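Local coordinates for mandelate racemase/muconate lactonizing enzyme family protein (PDB 3TOY) that is of unknown exact function but belongs to the mandelate racemase/muconate lactonizing enzyme family of the enolase superfamily, pairing an N-terminal capping domain with a modified TIM barrel, at residues Leu57-Val62 and Gly347-Glu352; Leu323-Ala328 and Val342-Gly347. One frame throughout, in Å; residues are numbered along the deposited sequence.

How the interactions relate
Both contacts gather where the N-terminal domain meets the barrel domain, with centres about 11 Å apart, and both use the loop that follows strand 340-342. Along the chain strand 50-64 comes first, 285 residues before 347-352 at the closest ends, and interaction 2 lies between them. It stays within the barrel domain, setting 342-347 against the start of helix 324-330. At Gly347, which the two contacts share, the loop passes on to interaction 1 and meets the antiparallel N-terminal sheet. Leu57 touches Ala346 and Leu350 touches Glu325, so the apolar contact and the water-bridged one adjoin. This loop is thus one of the places where barrel and cap meet.

Interaction 1. Residues Leu57-Val62 and Gly347-Glu352; sequences LVLIDV and GAILTE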
# COMPACT_ATOMS: atom_id res chain seq x y z
N LEU A 57 8.10 40.15 -22.08
CA LEU A 57 6.68 39.79 -22.19
C LEU A 57 6.28 39.59 -23.65
O LEU A 57 6.87 40.17 -24.55
CB LEU A 57 5.78 40.87 -21.59
CG LEU A 57 6.13 41.49 -20.25
CD1 LEU A 57 5.06 42.52 -19.82
CD2 LEU A 57 6.28 40.39 -19.20
N VAL A 58 5.26 38.77 -23.86
CA VAL A 58 4.61 38.65 -25.17
C VAL A 58 3.17 39.13 -25.01
O VAL A 58 2.42 38.60 -24.19
CB VAL A 58 4.62 37.20 -25.69
CG1 VAL A 58 3.76 37.05 -26.96
CG2 VAL A 58 6.06 36.73 -25.94
N LEU A 59 2.80 40.15 -25.78
CA LEU A 59 1.46 40.74 -25.69
C LEU A 59 0.63 40.21 -26.83
O LEU A 59 1.04 40.28 -28.00
CB LEU A 59 1.55 42.27 -25.76
CG LEU A 59 2.63 42.91 -24.89
CD1 LEU A 59 2.65 44.45 -25.04
CD2 LEU A 59 2.44 42.50 -23.41
N ILE A 60 -0.53 39.66 -26.50
CA ILE A 60 -1.31 38.87 -27.44
C ILE A 60 -2.61 39.60 -27.70
O ILE A 60 -3.29 40.03 -26.77
CB ILE A 60 -1.61 37.44 -26.86
CG1 ILE A 60 -0.30 36.68 -26.63
CG2 ILE A 60 -2.60 36.68 -27.71
CD1 ILE A 60 -0.46 35.24 -26.03
N ASP A 61 -2.95 39.73 -28.99
CA ASP A 61 -4.21 40.34 -29.40
C ASP A 61 -4.97 39.39 -30.28
O ASP A 61 -4.47 38.92 -31.29
CB ASP A 61 -3.95 41.65 -30.16
CG ASP A 61 -3.21 42.66 -29.33
OD1 ASP A 61 -3.65 42.95 -28.21
OD2 ASP A 61 -2.17 43.17 -29.80
N VAL A 62 -6.21 39.13 -29.92
CA VAL A 62 -7.05 38.27 -30.73
C VAL A 62 -8.21 39.09 -31.25
O VAL A 62 -9.14 39.42 -30.52
CB VAL A 62 -7.58 37.06 -29.92
CG1 VAL A 62 -8.56 36.24 -30.77
CG2 VAL A 62 -6.42 36.18 -29.42
N GLY A 347 3.01 46.20 -15.55
CA GLY A 347 2.37 47.47 -15.21
C GLY A 347 2.75 48.56 -16.21
O GLY A 347 1.92 49.36 -16.65
N ALA A 348 4.02 48.56 -16.59
CA ALA A 348 4.56 49.59 -17.47
C ALA A 348 3.84 49.66 -18.81
O ALA A 348 3.76 50.73 -19.42
CB ALA A 348 6.05 49.38 -17.66
N ILE A 349 3.30 48.53 -19.28
CA ILE A 349 2.65 48.51 -20.60
C ILE A 349 1.13 48.35 -20.58
O ILE A 349 0.50 48.14 -21.61
CB ILE A 349 3.30 47.50 -21.57
CG1 ILE A 349 3.31 46.07 -20.97
CG2 ILE A 349 4.72 47.94 -21.92
CD1 ILE A 349 1.94 45.41 -20.99
N LEU A 350 0.52 48.49 -19.40
CA LEU A 350 -0.93 48.41 -19.26
C LEU A 350 -1.61 49.78 -19.10
O LEU A 350 -1.10 50.63 -18.37
CB LEU A 350 -1.29 47.57 -18.04
CG LEU A 350 -1.05 46.07 -18.18
CD1 LEU A 350 -1.44 45.42 -16.86
CD2 LEU A 350 -1.89 45.53 -19.33
N THR A 351 -2.78 49.97 -19.71
CA THR A 351 -3.55 51.22 -19.50
C THR A 351 -4.01 51.35 -18.05
O THR A 351 -4.15 52.45 -17.52
CB THR A 351 -4.77 51.32 -20.46
OG1 THR A 351 -5.75 50.34 -20.09
CG2 THR A 351 -4.35 51.10 -21.90
N GLU A 352 -4.23 50.21 -17.40
CA GLU A 352 -4.65 50.22 -16.00
C GLU A 352 -3.85 49.20 -15.19
O GLU A 352 -4.26 48.05 -15.04
CB GLU A 352 -6.15 49.99 -15.90
CG GLU A 352 -6.94 51.30 -15.97
CD GLU A 352 -8.36 51.12 -16.46
OE1 GLU A 352 -8.73 49.99 -16.84
OE2 GLU A 352 -9.11 52.12 -16.48
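Leu57 and Leu59, two residues apart on an extended strand, face the turn at Ile349, and the backbones stay well separated: the closest pair of CA atoms, those of Leu59 and Ile349, lies 9.4 Å apart. Side chains alone bridge the gap. CD2 of Leu59 and CD1 of Ile349 meet tip to tip at 3.8 Å, while CD1 of Leu57 lies 4.1 Å from CG1 of Ile349, the two chains crossing obliquely. Ile349 therefore offers neighbouring carbons of its longer branch to both leucines. This branch is tucked between the backbone N and the carbonyl carbon (chi1 56°), which leaves CG2 beside the backbone N. Both leucines reach across with their branched ends, a shape well suited to a wide gap because the methyls sit two bonds beyond CB. The loop is turned on its own side by a short 3-10 segment formed by the small residues Gly347 and Ala348, with Leu350 N bonded to Gly347 O at 3.2 Å. The strand is held on both sides in the N-terminal sheet, Leu59 bonding to Arg35 and Val58 to Leu74, and is probably the more rigid partner. Trp372 touches Leu59 and Ile349 alike, and Thr39 lies against Ile349, so the small cluster is enclosed by parts of both domains. With just 112 Å² buried and dispersion as the attraction between the two segments, stability here probably comes from keeping water off three buried aliphatic side chains, and depends on complementary shape, not on bond direction.

Interaction 2. Residues Leu323-Ala328 and Val342-Gly347; sequences LPEASA and VLDFAG
Glu325 places its CG beside the backbone N and then bends sharply (chi2 88°), which turns its carboxylate toward Asp344, whose own CG stands opposite its backbone N (chi1 -169°). The side chains cross at about a right angle, the carboxylate planes are turned 60° from each other, and Glu325 OE2 remains 3.9 Å from Asp344 OD1. Two waters mediate between these oxygens. Water 2 donates to both, and water 3 does likewise, at 2.7 Å to Glu325 OE2 and 2.6 Å to Asp344 OD1, while accepting from Ala346 N. Ala346 CB, a small methyl, comes within 4.2 Å of Glu325 OE2. Beside the acids, Pro324 lays its ring against the loop, CD lying 3.9 Å from Leu343 O; proline suits the first turn of helix 324-330, where its missing N-H costs no helical bond. Asp344 OD1 also takes a weak bond from Gly347 N. The contact thus joins the helix's N-terminal turn to the loop after strand 340-342 in the barrel domain, while Tyr73 of the capping domain reaches in to bond Glu325 OE1. If both acids are ionised, their closeness would tend to be unfavourable; the two waters and Tyr73 probably offset part of that cost.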
# COMPACT_ATOMS: atom_id res chain seq x y z
N LEU A 323 1.30 36.82 -13.20
CA LEU A 323 0.08 37.23 -13.94
C LEU A 323 -1.05 37.63 -12.97
O LEU A 323 -2.17 37.08 -13.02
CB LEU A 323 -0.39 36.11 -14.90
CG LEU A 323 0.26 36.07 -16.30
CD1 LEU A 323 1.75 35.74 -16.24
CD2 LEU A 323 -0.47 35.11 -17.24
N PRO A 324 -0.78 38.61 -12.10
CA PRO A 324 -1.74 38.97 -11.06
C PRO A 324 -3.04 39.52 -11.61
O PRO A 324 -4.09 39.38 -10.98
CB PRO A 324 -1.02 40.05 -10.25
CG PRO A 324 0.05 40.55 -11.15
CD PRO A 324 0.45 39.42 -12.03
N GLU A 325 -3.01 40.15 -12.79
CA GLU A 325 -4.25 40.72 -13.32
C GLU A 325 -5.30 39.66 -13.64
O GLU A 325 -6.49 39.79 -13.28
CB GLU A 325 -3.95 41.61 -14.54
CG GLU A 325 -2.89 42.69 -14.25
CD GLU A 325 -1.45 42.22 -14.46
OE1 GLU A 325 -1.22 41.04 -14.84
OE2 GLU A 325 -0.53 43.03 -14.25
N ALA A 326 -4.87 38.63 -14.36
CA ALA A 326 -5.77 37.58 -14.78
C ALA A 326 -6.04 36.66 -13.58
O ALA A 326 -7.13 36.14 -13.44
CB ALA A 326 -5.17 36.79 -15.94
N SER A 327 -5.03 36.47 -12.73
CA SER A 327 -5.22 35.63 -11.54
C SER A 327 -6.34 36.12 -10.65
O SER A 327 -7.07 35.34 -10.05
CB SER A 327 -3.92 35.53 -10.75
OG SER A 327 -2.94 34.85 -11.51
N ALA A 328 -6.49 37.44 -10.57
CA ALA A 328 -7.53 38.03 -9.75
C ALA A 328 -8.92 37.65 -10.23
O ALA A 328 -9.87 37.72 -9.47
CB ALA A 328 -7.37 39.54 -9.72
N VAL A 342 1.83 38.88 -5.98
CA VAL A 342 2.04 40.16 -6.65
C VAL A 342 3.48 40.32 -7.05
O VAL A 342 4.36 40.52 -6.20
CB VAL A 342 1.64 41.36 -5.77
CG1 VAL A 342 2.00 42.68 -6.47
CG2 VAL A 342 0.15 41.31 -5.46
N LEU A 343 3.73 40.15 -8.34
CA LEU A 343 5.00 40.48 -8.98
C LEU A 343 4.61 41.17 -10.29
O LEU A 343 4.04 40.54 -11.18
CB LEU A 343 5.82 39.22 -9.24
CG LEU A 343 7.24 39.32 -9.83
CD1 LEU A 343 7.98 40.54 -9.34
CD2 LEU A 343 8.01 38.04 -9.52
N ASP A 344 4.89 42.46 -10.39
CA ASP A 344 4.30 43.27 -11.45
C ASP A 344 5.25 43.49 -12.63
O ASP A 344 6.00 44.47 -12.66
CB ASP A 344 3.86 44.62 -10.86
CG ASP A 344 3.01 45.45 -11.82
OD1 ASP A 344 2.61 44.94 -12.89
OD2 ASP A 344 2.72 46.61 -11.48
N PHE A 345 5.22 42.58 -13.60
CA PHE A 345 6.06 42.72 -14.79
C PHE A 345 5.42 43.60 -15.86
O PHE A 345 6.12 44.22 -16.67
CB PHE A 345 6.35 41.36 -15.45
CG PHE A 345 7.28 40.47 -14.66
CD1 PHE A 345 8.61 40.82 -14.46
CD2 PHE A 345 6.83 39.25 -14.16
CE1 PHE A 345 9.47 39.99 -13.74
CE2 PHE A 345 7.67 38.40 -13.45
CZ PHE A 345 9.00 38.77 -13.24
N ALA A 346 4.09 43.63 -15.89
CA ALA A 346 3.37 44.25 -17.00
C ALA A 346 2.86 45.67 -16.76
O ALA A 346 2.29 46.27 -17.69
CB ALA A 346 2.23 43.35 -17.45
N GLY A 347 3.01 46.20 -15.55
CA GLY A 347 2.37 47.47 -15.21
C GLY A 347 2.75 48.56 -16.21
O GLY A 347 1.92 49.36 -16.65
O HOH W 1 3.19 39.02 -14.16
O HOH W 2 -0.05 45.63 -13.72
O HOH W 3 2.06 42.56 -13.84